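Local coordinates for protein cytosolic acyl coenzyme A thioester hydrolase (Mus musculus, PDB 2V1O) that hydrolyses long-chain acyl-CoAs such as palmitoyl-CoA to free fatty acids and coenzyme A, this chain being the N-terminal of its two hotdog domains, at residues 51-55 with 143-147; 81-87 with 102-108. One frame throughout, in Å; residues are numbered along the deposited sequence.

Interaction 1: residues 51-55 with 143-147; sequences ARVER and QKLER. With COA (coenzyme A), chain G.
R52 reaches from strand 46-57 and meets E146, near the end of helix 130-146, end-on: NH1 and NH2 both bind the same carboxylate oxygen, OE2, with R52 NH2 to E146 OE2 at 3.0 Å. That oxygen lies in the guanidinium plane, but the carboxylate is turned 56° from it, so both nitrogens arrive from one face of the acid. The fully extended side chain of R52, with CG anti to the backbone N (chi1 -176°), spans the gap from strand to helix. The N-H on NE is used within the strand segment, R52 NE to E54 OE2 at 2.8 Å, again in the guanidinium plane, so acids at two edges fix the rotation of the group. Q143 CB covers one face, 3.4 Å from R52 NE. D57 of the second subunit forms a further salt bridge with R52 NH1, and the charge of R52 is thus probably well balanced.

R147 bends at chi3 (-73°) and lays its guanidinium flat over the adenine of coenzyme A, with C4A over the centre of the group and 3.4 Å from R147 CZ. R147 NH1 also binds the ribose hydroxyl O2B at 2.8 Å. From the preceding turn K144 NZ holds the 3'-phosphate oxygen O7A at 2.7 Å. Across the base from R147, A51 CB lies against the six-membered ring, while R52 CB approaches N1A to 3.3 Å. Strand and C-terminal helix contribute to the adenine and 3'-phosphate end of the coenzyme A site in this hotdog domain, beside the subunit interface.

Interaction 2: residues 81-87 with 102-108; sequences SVEVQVH and NKATLWY
Strands 82-91 and 98-112 form an antiparallel hairpin in the middle of the sheet, and this contact is their regular pairing. Hydrogen-bonded pairs V82-Y108, V84-L106 and V86-A104 each make two backbone bonds (V86 N to A104 O, 2.7 Å). Between them lie the non-hydrogen-bonded pairs E83-W107, Q85-T105 and H87-K103. V82, V84, V86, L106 and Y108 point to the side where helix 19-38 lies, the central helix that the curved sheet wraps in the hotdog fold. There V84 CG2 touches Y108 CD2 at 4.0 Å, while Y108 OH bonds to E27 of that helix.

The other side is more polar. E83 CB sits over the six-membered ring of W107, 3.6 Å from its centroid and only 10° off the normal. A chi1 of -174° turns the E83 chain across the indole to OE2, where a water bridges to W107 NE1; R139 makes a salt bridge with the same oxygen, and E83 OE1 hydrogen-bonds to T75 OG1. T105 CG2 packs against E83 CG at 3.5 Å. S81 OG comes to the indole edge, 3.4 Å from W107 CE3, while it hydrogen-bonds to S78 OG. At the far end K103 CG lies over a face of the H87 ring.

How the interactions relate
From the N terminus the chain runs through strand 2-5 and helix 19-38 to strand 46-57, which carries the first half of interaction 1. It continues through strand 67-77 into the hairpin of strands 82-91 and 98-112, where interaction 2 closes a short loop of 14 residues. Only afterwards does helix 130-146 return to strand 46-57 and close the 87-residue loop of interaction 1, which therefore encloses interaction 2 without crossing it. The two meet chiefly at W107: strand 46-57 pairs with strand 98-112, A51 N bonding to W107 O at 2.8 Å and E54 N to T105 O, and Q143 packs against the indole. Helix, strand and hairpin are thereby tied together.

Interaction 1: residues 51-55 with 143-147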
loop_
_atom_site.group_PDB
_atom_site.type_symbol
_atom_site.label_atom_id
_atom_site.label_comp_id
_atom_site.label_asym_id
_atom_site.label_seq_id
_atom_site.Cartn_x
_atom_site.Cartn_y
_atom_site.Cartn_z
ATOM N N ALA A 51 7.452 16.187 17.108
ATOM C CA ALA A 51 7.977 16.092 18.471
ATOM C C ALA A 51 6.925 15.662 19.498
ATOM O O ALA A 51 7.242 14.953 20.457
ATOM C CB ALA A 51 8.637 17.411 18.890
ATOM N N ARG A 52 5.676 16.079 19.304
ATOM C CA ARG A 52 4.654 15.874 20.325
ATOM C C ARG A 52 3.253 15.872 19.731
ATOM O O ARG A 52 2.947 16.647 18.819
ATOM C CB ARG A 52 4.760 16.996 21.374
ATOM C CG ARG A 52 3.830 16.904 22.583
ATOM C CD ARG A 52 4.169 18.072 23.504
ATOM N NE ARG A 52 3.300 18.242 24.663
ATOM C CZ ARG A 52 3.579 17.802 25.890
ATOM N NH1 ARG A 52 4.683 17.101 26.122
ATOM N NH2 ARG A 52 2.739 18.052 26.893
ATOM N N VAL A 53 2.424 14.982 20.257
ATOM C CA VAL A 53 0.984 14.996 20.005
ATOM C C VAL A 53 0.290 15.301 21.327
ATOM O O VAL A 53 0.506 14.611 22.329
ATOM C CB VAL A 53 0.489 13.639 19.465
ATOM C CG1 VAL A 53 -1.023 13.679 19.217
ATOM C CG2 VAL A 53 1.248 13.271 18.192
ATOM N N GLU A 54 -0.514 16.360 21.343
ATOM C CA GLU A 54 -1.292 16.682 22.539
ATOM C C GLU A 54 -2.427 15.671 22.691
ATOM O O GLU A 54 -2.777 14.977 21.740
ATOM C CB GLU A 54 -1.848 18.107 22.466
ATOM C CG GLU A 54 -0.782 19.206 22.439
ATOM C CD GLU A 54 0.054 19.290 23.716
ATOM O OE1 GLU A 54 -0.430 18.882 24.796
ATOM O OE2 GLU A 54 1.194 19.789 23.641
ATOM N N ARG A 55 -2.991 15.586 23.890
ATOM C CA ARG A 55 -4.157 14.749 24.135
ATOM C C ARG A 55 -5.257 15.057 23.108
ATOM O O ARG A 55 -5.541 16.225 22.811
ATOM C CB ARG A 55 -4.670 14.980 25.559
ATOM C CG ARG A 55 -5.893 14.158 25.946
ATOM C CD ARG A 55 -6.926 15.039 26.643
ATOM N NE ARG A 55 -7.993 15.446 25.725
ATOM C CZ ARG A 55 -8.282 16.705 25.400
ATOM N NH1 ARG A 55 -7.593 17.713 25.925
ATOM N NH2 ARG A 55 -9.272 16.953 24.551
ATOM N N GLN A 143 3.706 22.887 27.802
ATOM C CA GLN A 143 4.392 21.669 27.360
ATOM C C GLN A 143 5.897 21.701 27.668
ATOM O O GLN A 143 6.477 20.684 28.050
ATOM C CB GLN A 143 4.081 21.326 25.885
ATOM C CG GLN A 143 4.321 22.440 24.855
ATOM C CD GLN A 143 5.708 22.416 24.216
ATOM O OE1 GLN A 143 5.945 23.081 23.206
ATOM N NE2 GLN A 143 6.612 21.648 24.782
ATOM N N LYS A 144 6.510 22.876 27.533
ATOM C CA LYS A 144 7.921 23.068 27.882
ATOM C C LYS A 144 8.168 22.707 29.358
ATOM O O LYS A 144 9.095 21.960 29.686
ATOM C CB LYS A 144 8.329 24.522 27.593
ATOM C CG LYS A 144 9.820 24.826 27.662
ATOM C CD LYS A 144 10.498 24.606 26.317
ATOM C CE LYS A 144 11.917 25.144 26.346
ATOM N NZ LYS A 144 12.782 24.482 25.338
ATOM N N LEU A 145 7.304 23.222 30.230
ATOM C CA LEU A 145 7.384 22.986 31.667
ATOM C C LEU A 145 7.139 21.516 32.015
ATOM O O LEU A 145 7.863 20.936 32.828
ATOM C CB LEU A 145 6.382 23.892 32.395
ATOM C CG LEU A 145 6.725 25.370 32.672
ATOM C CD1 LEU A 145 7.520 26.066 31.551
ATOM C CD2 LEU A 145 5.452 26.163 32.993
ATOM N N GLU A 146 6.128 20.922 31.382
ATOM C CA GLU A 146 5.764 19.523 31.610
ATOM C C GLU A 146 6.894 18.556 31.252
ATOM O O GLU A 146 7.088 17.547 31.934
ATOM C CB GLU A 146 4.501 19.160 30.828
ATOM C CG GLU A 146 3.884 17.830 31.228
ATOM C CD GLU A 146 3.340 17.072 30.040
ATOM O OE1 GLU A 146 2.113 16.840 30.000
ATOM O OE2 GLU A 146 4.140 16.709 29.146
ATOM N N ARG A 147 7.636 18.872 30.191
ATOM C CA ARG A 147 8.772 18.050 29.756
ATOM C C ARG A 147 9.965 18.119 30.730
ATOM O O ARG A 147 11.082 17.703 30.407
ATOM C CB ARG A 147 9.174 18.387 28.314
ATOM C CG ARG A 147 8.121 17.944 27.292
ATOM C CD ARG A 147 8.570 18.135 25.853
ATOM N NE ARG A 147 8.580 19.542 25.452
ATOM C CZ ARG A 147 9.680 20.260 25.233
ATOM N NH1 ARG A 147 9.580 21.531 24.868
ATOM N NH2 ARG A 147 10.881 19.709 25.365
HETATM N N1A COA G . 7.486 18.577 22.303
HETATM C C2A COA G . 7.517 19.904 21.940
HETATM N N3A COA G . 8.729 20.525 21.746
HETATM C C4A COA G . 9.878 19.819 21.910
HETATM C C5A COA G . 9.872 18.478 22.267
HETATM C C6A COA G . 8.654 17.851 22.463
HETATM N N6A COA G . 8.595 16.572 22.828
HETATM N N7A COA G . 11.160 18.055 22.351
HETATM C C8A COA G . 11.967 19.097 22.058
HETATM N N9A COA G . 11.185 20.187 21.785
HETATM C C1B COA G . 11.603 21.491 21.270
HETATM C C2B COA G . 12.238 22.350 22.354
HETATM O O2B COA G . 11.254 22.951 23.165
HETATM C C3B COA G . 13.058 23.313 21.511
HETATM O O3B COA G . 12.293 24.414 21.057
HETATM P P3B COA G . 12.434 25.877 21.723
HETATM O O7A COA G . 11.883 25.788 23.109
HETATM O O8A COA G . 13.899 26.242 21.766
HETATM O O9A COA G . 11.642 26.859 20.896
HETATM C C4B COA G . 13.439 22.476 20.290
HETATM O O4B COA G . 12.598 21.338 20.288
HETATM C C5B COA G . 14.902 22.047 20.292
HETATM O O5B COA G . 15.266 21.504 21.542
HETATM P P1A COA G . 16.705 20.814 21.691
HETATM O O1A COA G . 17.725 21.627 20.942
HETATM O O2A COA G . 17.004 20.662 23.166
HETATM O O3A COA G . 16.586 19.370 20.989
HETATM P P2A COA G . 16.139 18.018 21.729
HETATM O O4A COA G . 15.086 18.262 22.782
HETATM O O5A COA G . 17.331 17.256 22.261
HETATM O O6A COA G . 15.533 17.185 20.499
HETATM C CBP COA G . 13.917 16.580 18.829
HETATM C CCP COA G . 14.288 17.566 19.937
HETATM C CDP COA G . 12.453 16.810 18.437
HETATM C CEP COA G . 14.809 16.905 17.631
HETATM C CAP COA G . 14.145 15.151 19.342
HETATM O OAP COA G . 13.371 14.890 20.497
HETATM C C9P COA G . 13.862 14.099 18.297
HETATM O O9P COA G . 14.780 13.888 17.266
HETATM N N8P COA G . 12.734 13.412 18.419
HETATM C C7P COA G . 12.256 12.514 17.384
HETATM C C6P COA G . 11.583 13.272 16.239
HETATM C C5P COA G . 11.077 12.279 15.217
HETATM O O5P COA G . 11.894 11.673 14.500
HETATM N N4P COA G . 9.754 12.115 15.151
HETATM C C3P COA G . 9.115 10.924 14.595
HETATM C C2P COA G . 9.431 9.626 15.371
HETATM S S1P COA G . 8.649 8.272 14.467
#

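Interaction 2: residues 81-87 with 102-108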
loop_
_atom_site.group_PDB
_atom_site.type_symbol
_atom_site.label_atom_id
_atom_site.label_comp_id
_atom_site.label_asym_id
_atom_site.label_seq_id
_atom_site.Cartn_x
_atom_site.Cartn_y
_atom_site.Cartn_z
ATOM N N SER A 81 10.386 25.641 17.419
ATOM C CA SER A 81 9.260 24.712 17.281
ATOM C C SER A 81 7.994 25.366 16.710
ATOM O O SER A 81 7.839 26.592 16.746
ATOM C CB SER A 81 8.972 23.965 18.600
ATOM O OG SER A 81 8.138 24.709 19.477
ATOM N N VAL A 82 7.107 24.519 16.188
ATOM C CA VAL A 82 5.879 24.936 15.511
ATOM C C VAL A 82 4.700 24.192 16.121
ATOM O O VAL A 82 4.723 22.961 16.218
ATOM C CB VAL A 82 5.930 24.587 13.991
ATOM C CG1 VAL A 82 4.633 25.040 13.255
ATOM C CG2 VAL A 82 7.178 25.174 13.331
ATOM N N GLU A 83 3.671 24.933 16.525
ATOM C CA GLU A 83 2.433 24.322 16.989
ATOM C C GLU A 83 1.425 24.317 15.844
ATOM O O GLU A 83 1.204 25.348 15.197
ATOM C CB GLU A 83 1.869 25.074 18.197
ATOM C CG GLU A 83 0.659 24.398 18.824
ATOM C CD GLU A 83 -0.137 25.334 19.722
ATOM O OE1 GLU A 83 -0.452 26.458 19.277
ATOM O OE2 GLU A 83 -0.437 24.943 20.871
ATOM N N VAL A 84 0.834 23.152 15.590
ATOM C CA VAL A 84 -0.141 22.991 14.506
ATOM C C VAL A 84 -1.435 22.414 15.067
ATOM O O VAL A 84 -1.415 21.414 15.796
ATOM C CB VAL A 84 0.390 22.054 13.365
ATOM C CG1 VAL A 84 -0.651 21.930 12.243
ATOM C CG2 VAL A 84 1.754 22.538 12.806
ATOM N N GLN A 85 -2.550 23.066 14.751
ATOM C CA GLN A 85 -3.864 22.550 15.086
ATOM C C GLN A 85 -4.466 21.905 13.852
ATOM O O GLN A 85 -4.474 22.499 12.767
ATOM C CB GLN A 85 -4.781 23.657 15.596
ATOM C CG GLN A 85 -4.368 24.208 16.945
ATOM C CD GLN A 85 -5.316 25.273 17.464
ATOM O OE1 GLN A 85 -6.354 25.558 16.860
ATOM N NE2 GLN A 85 -4.953 25.878 18.591
ATOM N N VAL A 86 -4.963 20.686 14.025
ATOM C CA VAL A 86 -5.526 19.924 12.911
ATOM C C VAL A 86 -6.977 19.559 13.206
ATOM O O VAL A 86 -7.294 19.103 14.315
ATOM C CB VAL A 86 -4.711 18.638 12.633
ATOM C CG1 VAL A 86 -5.349 17.816 11.486
ATOM C CG2 VAL A 86 -3.260 18.998 12.301
ATOM N N HIS A 87 -7.852 19.785 12.224
ATOM C CA HIS A 87 -9.273 19.407 12.327
ATOM C C HIS A 87 -9.585 18.309 11.334
ATOM O O HIS A 87 -9.239 18.416 10.157
ATOM C CB HIS A 87 -10.209 20.589 12.039
ATOM C CG HIS A 87 -10.308 21.578 13.157
ATOM N ND1 HIS A 87 -9.233 22.326 13.585
ATOM C CD2 HIS A 87 -11.359 21.959 13.921
ATOM C CE1 HIS A 87 -9.612 23.114 14.574
ATOM N NE2 HIS A 87 -10.898 22.913 14.796
ATOM N N ASN A 102 -12.463 14.789 14.942
ATOM C CA ASN A 102 -11.338 14.985 15.831
ATOM C C ASN A 102 -10.704 16.374 15.683
ATOM O O ASN A 102 -10.672 16.937 14.585
ATOM C CB ASN A 102 -10.285 13.899 15.528
ATOM C CG ASN A 102 -9.068 14.011 16.400
ATOM O OD1 ASN A 102 -8.027 14.502 15.969
ATOM N ND2 ASN A 102 -9.199 13.587 17.650
ATOM N N LYS A 103 -10.225 16.922 16.794
ATOM C CA LYS A 103 -9.313 18.064 16.780
ATOM C C LYS A 103 -8.030 17.622 17.484
ATOM O O LYS A 103 -8.084 17.024 18.559
ATOM C CB LYS A 103 -9.892 19.277 17.510
ATOM C CG LYS A 103 -11.227 19.803 17.013
ATOM C CD LYS A 103 -11.574 21.069 17.807
ATOM C CE LYS A 103 -13.062 21.351 17.851
ATOM N NZ LYS A 103 -13.749 20.570 18.931
ATOM N N ALA A 104 -6.885 17.901 16.872
ATOM C CA ALA A 104 -5.598 17.519 17.448
ATOM C C ALA A 104 -4.625 18.689 17.373
ATOM O O ALA A 104 -4.741 19.543 16.494
ATOM C CB ALA A 104 -5.023 16.290 16.727
ATOM N N THR A 105 -3.686 18.736 18.313
ATOM C CA THR A 105 -2.618 19.718 18.276
ATOM C C THR A 105 -1.282 18.973 18.268
ATOM O O THR A 105 -1.080 18.020 19.028
ATOM C CB THR A 105 -2.705 20.713 19.449
ATOM O OG1 THR A 105 -3.919 21.464 19.342
ATOM C CG2 THR A 105 -1.515 21.691 19.449
ATOM N N LEU A 106 -0.389 19.420 17.396
ATOM C CA LEU A 106 0.902 18.780 17.207
ATOM C C LEU A 106 2.018 19.804 17.318
ATOM O O LEU A 106 1.834 20.966 16.961
ATOM C CB LEU A 106 0.970 18.150 15.816
ATOM C CG LEU A 106 -0.216 17.343 15.269
ATOM C CD1 LEU A 106 -0.085 17.171 13.757
ATOM C CD2 LEU A 106 -0.304 16.005 15.953
ATOM N N TRP A 107 3.185 19.344 17.767
ATOM C CA TRP A 107 4.390 20.157 17.782
ATOM C C TRP A 107 5.448 19.532 16.897
ATOM O O TRP A 107 5.719 18.325 16.990
ATOM C CB TRP A 107 4.930 20.310 19.210
ATOM C CG TRP A 107 4.016 21.092 20.091
ATOM C CD1 TRP A 107 2.945 20.613 20.790
ATOM C CD2 TRP A 107 4.090 22.498 20.376
ATOM N NE1 TRP A 107 2.347 21.631 21.496
ATOM C CE2 TRP A 107 3.027 22.800 21.256
ATOM C CE3 TRP A 107 4.950 23.531 19.967
ATOM C CZ2 TRP A 107 2.797 24.096 21.744
ATOM C CZ3 TRP A 107 4.723 24.823 20.455
ATOM C CH2 TRP A 107 3.650 25.090 21.332
ATOM N N TYR A 108 6.031 20.371 16.043
ATOM C CA TYR A 108 7.100 19.987 15.133
ATOM C C TYR A 108 8.360 20.792 15.419
ATOM O O TYR A 108 8.288 21.916 15.896
ATOM C CB TYR A 108 6.672 20.228 13.683
ATOM C CG TYR A 108 5.633 19.248 13.206
ATOM C CD1 TYR A 108 6.014 18.075 12.542
ATOM C CD2 TYR A 108 4.272 19.476 13.425
ATOM C CE1 TYR A 108 5.070 17.152 12.113
ATOM C CE2 TYR A 108 3.309 18.544 12.990
ATOM C CZ TYR A 108 3.723 17.392 12.339
ATOM O OH TYR A 108 2.799 16.466 11.898
HETATM O O HOH W 1 -0.483 22.733 22.744
HETATM O O HOH W 2 -3.664 23.875 20.508
#